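PDB 3TP4: computational Design of Enzyme from Synthetic construct, which is of unknown function but was designed as an enzyme, probably around an activated serine in a catalytic triad on a TIM-barrel scaffold. Local coordinates for residues 146-151 / 197-202; 241-246 / 268-273. One frame throughout, in Å; residues are numbered along the deposited sequence.

Interaction 1 of 2, residues 146-151 / 197-202; sequences AYLDDI and YRFTVE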
loop_
_atom_site.group_PDB
_atom_site.type_symbol
_atom_site.label_atom_id
_atom_site.label_comp_id
_atom_site.label_asym_id
_atom_site.label_seq_id
_atom_site.Cartn_x
_atom_site.Cartn_y
_atom_site.Cartn_z
ATOM N N ALA A 146 -15.864 4.904 -8.026
ATOM C CA ALA A 146 -15.517 6.150 -8.693
ATOM C C ALA A 146 -14.143 6.625 -8.214
ATOM O O ALA A 146 -13.342 7.117 -8.998
ATOM C CB ALA A 146 -16.578 7.209 -8.428
ATOM N N TYR A 147 -13.871 6.469 -6.924
ATOM C CA TYR A 147 -12.545 6.809 -6.407
ATOM C C TYR A 147 -11.463 5.999 -7.121
ATOM O O TYR A 147 -10.434 6.540 -7.532
ATOM C CB TYR A 147 -12.467 6.574 -4.905
ATOM C CG TYR A 147 -11.313 7.304 -4.248
ATOM C CD1 TYR A 147 -10.152 6.630 -3.875
ATOM C CD2 TYR A 147 -11.385 8.672 -4.016
ATOM C CE1 TYR A 147 -9.090 7.309 -3.271
ATOM C CE2 TYR A 147 -10.340 9.356 -3.421
ATOM C CZ TYR A 147 -9.194 8.673 -3.049
ATOM O OH TYR A 147 -8.163 9.369 -2.460
ATOM N N LEU A 148 -11.699 4.701 -7.281
ATOM C CA LEU A 148 -10.755 3.846 -8.004
ATOM C C LEU A 148 -10.594 4.231 -9.482
ATOM O O LEU A 148 -9.483 4.197 -10.021
ATOM C CB LEU A 148 -11.136 2.363 -7.863
ATOM C CG LEU A 148 -11.097 1.812 -6.428
ATOM C CD1 LEU A 148 -11.534 0.348 -6.349
ATOM C CD2 LEU A 148 -9.707 1.964 -5.850
ATOM N N ASP A 149 -11.695 4.580 -10.143
ATOM C CA ASP A 149 -11.621 5.062 -11.528
ATOM C C ASP A 149 -10.618 6.214 -11.666
ATOM O O ASP A 149 -9.841 6.271 -12.624
ATOM C CB ASP A 149 -12.996 5.537 -12.020
ATOM C CG ASP A 149 -13.974 4.383 -12.283
ATOM O OD1 ASP A 149 -13.522 3.241 -12.534
ATOM O OD2 ASP A 149 -15.201 4.632 -12.249
ATOM N N ASP A 150 -10.669 7.151 -10.725
ATOM C CA ASP A 150 -9.750 8.278 -10.717
ATOM C C ASP A 150 -8.313 7.788 -10.566
ATOM O O ASP A 150 -7.394 8.296 -11.208
ATOM C CB ASP A 150 -10.099 9.231 -9.572
ATOM C CG ASP A 150 -11.317 10.086 -9.877
ATOM O OD1 ASP A 150 -11.673 10.204 -11.069
ATOM O OD2 ASP A 150 -11.909 10.644 -8.925
ATOM N N ILE A 151 -8.117 6.790 -9.713
ATOM C CA ILE A 151 -6.779 6.243 -9.517
ATOM C C ILE A 151 -6.303 5.584 -10.806
ATOM O O ILE A 151 -5.139 5.722 -11.196
ATOM C CB ILE A 151 -6.750 5.262 -8.315
ATOM C CG1 ILE A 151 -6.905 6.054 -7.008
ATOM C CG2 ILE A 151 -5.454 4.435 -8.305
ATOM C CD1 ILE A 151 -7.115 5.189 -5.779
ATOM N N TYR A 197 -9.435 -4.788 0.094
ATOM C CA TYR A 197 -8.130 -4.734 -0.562
ATOM C C TYR A 197 -8.183 -5.565 -1.850
ATOM O O TYR A 197 -7.701 -5.127 -2.904
ATOM C CB TYR A 197 -7.036 -5.263 0.377
ATOM C CG TYR A 197 -5.615 -5.003 -0.099
ATOM C CD1 TYR A 197 -5.057 -5.748 -1.136
ATOM C CD2 TYR A 197 -4.825 -4.030 0.509
ATOM C CE1 TYR A 197 -3.746 -5.514 -1.575
ATOM C CE2 TYR A 197 -3.517 -3.790 0.082
ATOM C CZ TYR A 197 -2.988 -4.535 -0.960
ATOM O OH TYR A 197 -1.699 -4.286 -1.390
ATOM N N ARG A 198 -8.757 -6.763 -1.757
ATOM C CA ARG A 198 -8.800 -7.692 -2.899
ATOM C C ARG A 198 -9.616 -7.107 -4.050
ATOM O O ARG A 198 -9.183 -7.136 -5.204
ATOM C CB ARG A 198 -9.346 -9.064 -2.479
ATOM C CG ARG A 198 -8.375 -9.862 -1.581
ATOM C CD ARG A 198 -9.088 -10.956 -0.805
ATOM N NE ARG A 198 -8.187 -11.669 0.098
ATOM C CZ ARG A 198 -8.594 -12.516 1.045
ATOM N NH1 ARG A 198 -9.885 -12.754 1.229
ATOM N NH2 ARG A 198 -7.707 -13.124 1.817
ATOM N N PHE A 199 -10.797 -6.577 -3.734
ATOM C CA PHE A 199 -11.597 -5.883 -4.741
ATOM C C PHE A 199 -10.829 -4.735 -5.364
ATOM O O PHE A 199 -10.876 -4.529 -6.567
ATOM C CB PHE A 199 -12.890 -5.327 -4.151
ATOM C CG PHE A 199 -13.673 -4.484 -5.119
ATOM C CD1 PHE A 199 -14.406 -5.079 -6.139
ATOM C CD2 PHE A 199 -13.674 -3.098 -5.018
ATOM C CE1 PHE A 199 -15.125 -4.311 -7.036
ATOM C CE2 PHE A 199 -14.398 -2.319 -5.907
ATOM C CZ PHE A 199 -15.115 -2.925 -6.925
ATOM N N THR A 200 -10.140 -3.959 -4.535
ATOM C CA THR A 200 -9.379 -2.828 -5.046
ATOM C C THR A 200 -8.386 -3.293 -6.113
ATOM O O THR A 200 -8.251 -2.670 -7.186
ATOM C CB THR A 200 -8.625 -2.110 -3.910
ATOM O OG1 THR A 200 -9.568 -1.475 -3.034
ATOM C CG2 THR A 200 -7.669 -1.057 -4.464
ATOM N N VAL A 201 -7.684 -4.382 -5.811
ATOM C CA VAL A 201 -6.679 -4.905 -6.730
ATOM C C VAL A 201 -7.345 -5.423 -7.999
ATOM O O VAL A 201 -6.894 -5.160 -9.110
ATOM C CB VAL A 201 -5.868 -6.046 -6.105
ATOM C CG1 VAL A 201 -5.080 -6.761 -7.186
ATOM C CG2 VAL A 201 -4.914 -5.513 -5.028
ATOM N N GLU A 202 -8.434 -6.158 -7.823
ATOM C CA GLU A 202 -9.134 -6.765 -8.948
ATOM C C GLU A 202 -9.803 -5.707 -9.836
ATOM O O GLU A 202 -9.715 -5.766 -11.064
ATOM C CB GLU A 202 -10.139 -7.804 -8.426
ATOM C CG GLU A 202 -9.428 -9.056 -7.901
ATOM C CD GLU A 202 -10.228 -9.851 -6.888
ATOM O OE1 GLU A 202 -11.330 -9.402 -6.489
ATOM O OE2 GLU A 202 -9.744 -10.938 -6.495
#
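L148 meets F199 and T200 through its two methyl branches, across the seam between helices 141-157 and 190-207 of the outer layer of a TIM barrel. The first shell is wholly apolar. CD1 of L148 comes within 3.9 Å of CE2 of F199, and it approaches that ring obliquely. CD2 of L148, the second branch, lies 3.9 Å from CG2 of T200, where the two side chains cross at about a right angle. CD1 of L148 also passes 4.1 Å from CA of T200, so the leucine tip is set against helix backbone as well as side chains. The nearest CA pair, L148 and T200, is 7.4 Å apart, close enough for one leucine to span the gap.

Torsions account for this reach. A chi2 of 178° carries CD1 of L148 anti to CA and toward F199, while CD2 branches toward T200. In T200, CG2 stands anti to the backbone N and turns to the leucine, while OG1 is hydrogen-bonded to L196 O one helical turn back and to W173 NE1.

Further out, the F199 ring meets that of H141, from the start of the facing helix, with planes at about 55°. The strand that follows helix 141-157 and precedes helix 190-207 lies beneath: P172 on it touches T200, and F170 touches I151. The Y203 side chain also packs on L148. Polar ties cross the same seam, since D149 OD1 is held by both a salt bridge with K208 NZ and a hydrogen bond with Y203 OH.

Interaction 2 of 2, residues 241-246 / 268-273; sequences DVLGLD and AEIADE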
loop_
_atom_site.group_PDB
_atom_site.type_symbol
_atom_site.label_atom_id
_atom_site.label_comp_id
_atom_site.label_asym_id
_atom_site.label_seq_id
_atom_site.Cartn_x
_atom_site.Cartn_y
_atom_site.Cartn_z
ATOM N N ASP A 241 2.530 -7.216 -3.317
ATOM C CA ASP A 241 3.917 -7.306 -3.800
ATOM C C ASP A 241 4.939 -6.876 -2.736
ATOM O O ASP A 241 6.035 -7.439 -2.649
ATOM C CB ASP A 241 4.131 -6.411 -5.026
ATOM C CG ASP A 241 3.344 -6.866 -6.250
ATOM O OD1 ASP A 241 3.472 -8.051 -6.653
ATOM O OD2 ASP A 241 2.605 -6.019 -6.809
ATOM N N VAL A 242 4.579 -5.865 -1.950
ATOM C CA VAL A 242 5.499 -5.231 -0.986
ATOM C C VAL A 242 4.887 -5.223 0.414
ATOM O O VAL A 242 3.786 -4.703 0.611
ATOM C CB VAL A 242 5.804 -3.752 -1.368
ATOM C CG1 VAL A 242 6.639 -3.055 -0.278
ATOM C CG2 VAL A 242 6.515 -3.661 -2.726
ATOM N N LEU A 243 5.614 -5.782 1.380
ATOM C CA LEU A 243 5.155 -5.862 2.758
ATOM C C LEU A 243 5.790 -4.741 3.555
ATOM O O LEU A 243 7.019 -4.577 3.529
ATOM C CB LEU A 243 5.563 -7.200 3.374
ATOM C CG LEU A 243 5.129 -8.447 2.604
ATOM C CD1 LEU A 243 5.829 -9.673 3.156
ATOM C CD2 LEU A 243 3.639 -8.610 2.697
ATOM N N GLY A 244 4.968 -3.989 4.277
ATOM C CA GLY A 244 5.437 -2.778 4.933
ATOM C C GLY A 244 5.418 -2.769 6.454
ATOM O O GLY A 244 5.108 -3.768 7.098
ATOM N N LEU A 245 5.759 -1.612 7.014
ATOM C CA LEU A 245 5.841 -1.407 8.453
ATOM C C LEU A 245 5.902 0.090 8.675
ATOM O O LEU A 245 6.701 0.782 8.034
ATOM C CB LEU A 245 7.125 -2.020 9.022
ATOM C CG LEU A 245 7.247 -1.969 10.547
ATOM C CD1 LEU A 245 6.405 -3.095 11.175
ATOM C CD2 LEU A 245 8.719 -2.100 10.981
ATOM N N ASP A 246 5.073 0.587 9.587
ATOM C CA ASP A 246 4.990 2.020 9.863
ATOM C C ASP A 246 5.267 2.274 11.339
ATOM O O ASP A 246 4.510 1.827 12.201
ATOM C CB ASP A 246 3.597 2.547 9.504
ATOM C CG ASP A 246 3.188 2.191 8.084
ATOM O OD1 ASP A 246 3.998 2.378 7.154
ATOM O OD2 ASP A 246 2.061 1.702 7.899
ATOM N N ALA A 268 11.132 -8.788 6.831
ATOM C CA ALA A 268 12.114 -9.284 5.872
ATOM C C ALA A 268 12.009 -10.805 5.761
ATOM O O ALA A 268 12.124 -11.365 4.674
ATOM C CB ALA A 268 13.526 -8.888 6.300
ATOM N N GLU A 269 11.803 -11.462 6.903
ATOM C CA GLU A 269 11.706 -12.918 6.937
ATOM C C GLU A 269 10.458 -13.378 6.206
ATOM O O GLU A 269 10.501 -14.328 5.422
ATOM C CB GLU A 269 11.675 -13.417 8.380
ATOM C CG GLU A 269 13.032 -13.427 9.066
ATOM C CD GLU A 269 12.933 -13.736 10.554
ATOM O OE1 GLU A 269 11.813 -13.999 11.047
ATOM O OE2 GLU A 269 13.979 -13.708 11.230
ATOM N N ILE A 270 9.341 -12.699 6.459
ATOM C CA ILE A 270 8.088 -13.055 5.787
ATOM C C ILE A 270 8.204 -12.822 4.281
ATOM O O ILE A 270 7.812 -13.669 3.469
ATOM C CB ILE A 270 6.896 -12.269 6.373
ATOM C CG1 ILE A 270 6.684 -12.664 7.838
ATOM C CG2 ILE A 270 5.632 -12.528 5.556
ATOM C CD1 ILE A 270 5.715 -11.774 8.589
ATOM N N ALA A 271 8.750 -11.665 3.912
ATOM C CA ALA A 271 9.009 -11.367 2.512
ATOM C C ALA A 271 9.868 -12.475 1.884
ATOM O O ALA A 271 9.504 -13.051 0.855
ATOM C CB ALA A 271 9.694 -9.983 2.370
ATOM N N ASP A 272 11.004 -12.774 2.504
ATOM C CA ASP A 272 11.900 -13.807 1.969
ATOM C C ASP A 272 11.191 -15.143 1.769
ATOM O O ASP A 272 11.370 -15.799 0.745
ATOM C CB ASP A 272 13.128 -13.991 2.859
ATOM C CG ASP A 272 14.098 -12.824 2.760
ATOM O OD1 ASP A 272 13.921 -11.968 1.859
ATOM O OD2 ASP A 272 15.036 -12.766 3.582
ATOM N N GLU A 273 10.378 -15.548 2.741
ATOM C CA GLU A 273 9.673 -16.824 2.619
ATOM C C GLU A 273 8.668 -16.805 1.474
ATOM O O GLU A 273 8.430 -17.827 0.834
ATOM C CB GLU A 273 8.985 -17.181 3.932
ATOM C CG GLU A 273 9.981 -17.431 5.042
ATOM C CD GLU A 273 9.359 -17.340 6.417
ATOM O OE1 GLU A 273 8.108 -17.319 6.501
ATOM O OE2 GLU A 273 10.124 -17.285 7.409
#
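L243 packs outward from its barrel strand against I270 and A271 on the following helix, which makes this the strand-to-helix interface of a beta-alpha-beta unit: strand 242-249, helix 254-274, strand 277-278. L243 CA is 6.7 Å from A271 CA, the nearest such pair, and CB of the leucine points at the helix.

Tracing the side chain outward, L243 CB is still well short of the helix, 5.1 Å from A271 CB. L243 CG gains little, remaining 4.8 Å from A271 CB, so the contact is left to the end of the side chain. The torsion chi2 of 168° places CD1 nearly anti to CA, which thrusts this methyl forward as the branch that makes the contact. CD1 settles where I270 passes into A271. L243 CD1 is 3.7 Å from I270 CG2. On its other neighbour, L243 CD1 lies 4.0 Å from A271 CB, so a methyl from each residue adjoins it. All three touching residues are buried, as expected between a barrel strand and its covering helix.

The strand is fixed by backbone bonds to both of its neighbours: V242 pairs with Y215 and W217 of strand 213-217, and L243 with V277. V242 turns its side chain away from the helix and onto A216, following the alternation of an extended strand, while L243 also touches W217, Y230 and Y234. On the helix, the I270 side chain packs on R227 and Y230 as well, so Y230 borders both partners of the contact. At the very end of the leucine, L243 CD1 is 3.6 Å from the backbone N of A271, a van der Waals approach to the helix main chain.

In the fold
Interaction 1 closes before interaction 2 opens, so the two follow in series along the chain. Their centres are 23 Å apart, on opposite sides of the chain's centre, and their nearest atoms come within about 5 Å without touching. Both belong to the part of the chain related to glycosyl hydrolase family 26, a TIM-barrel family. They sample different joints of that fold: 146-151 with 197-202 joins two neighbouring helices of the outer layer, and 241-246 with 268-273 joins a barrel strand to its covering helix. Strand 213-217 lies between them, with Y215 touching V201 and bonding to the backbone of V242. Both contacts thus belong to the packing of the designed enzyme's barrel scaffold.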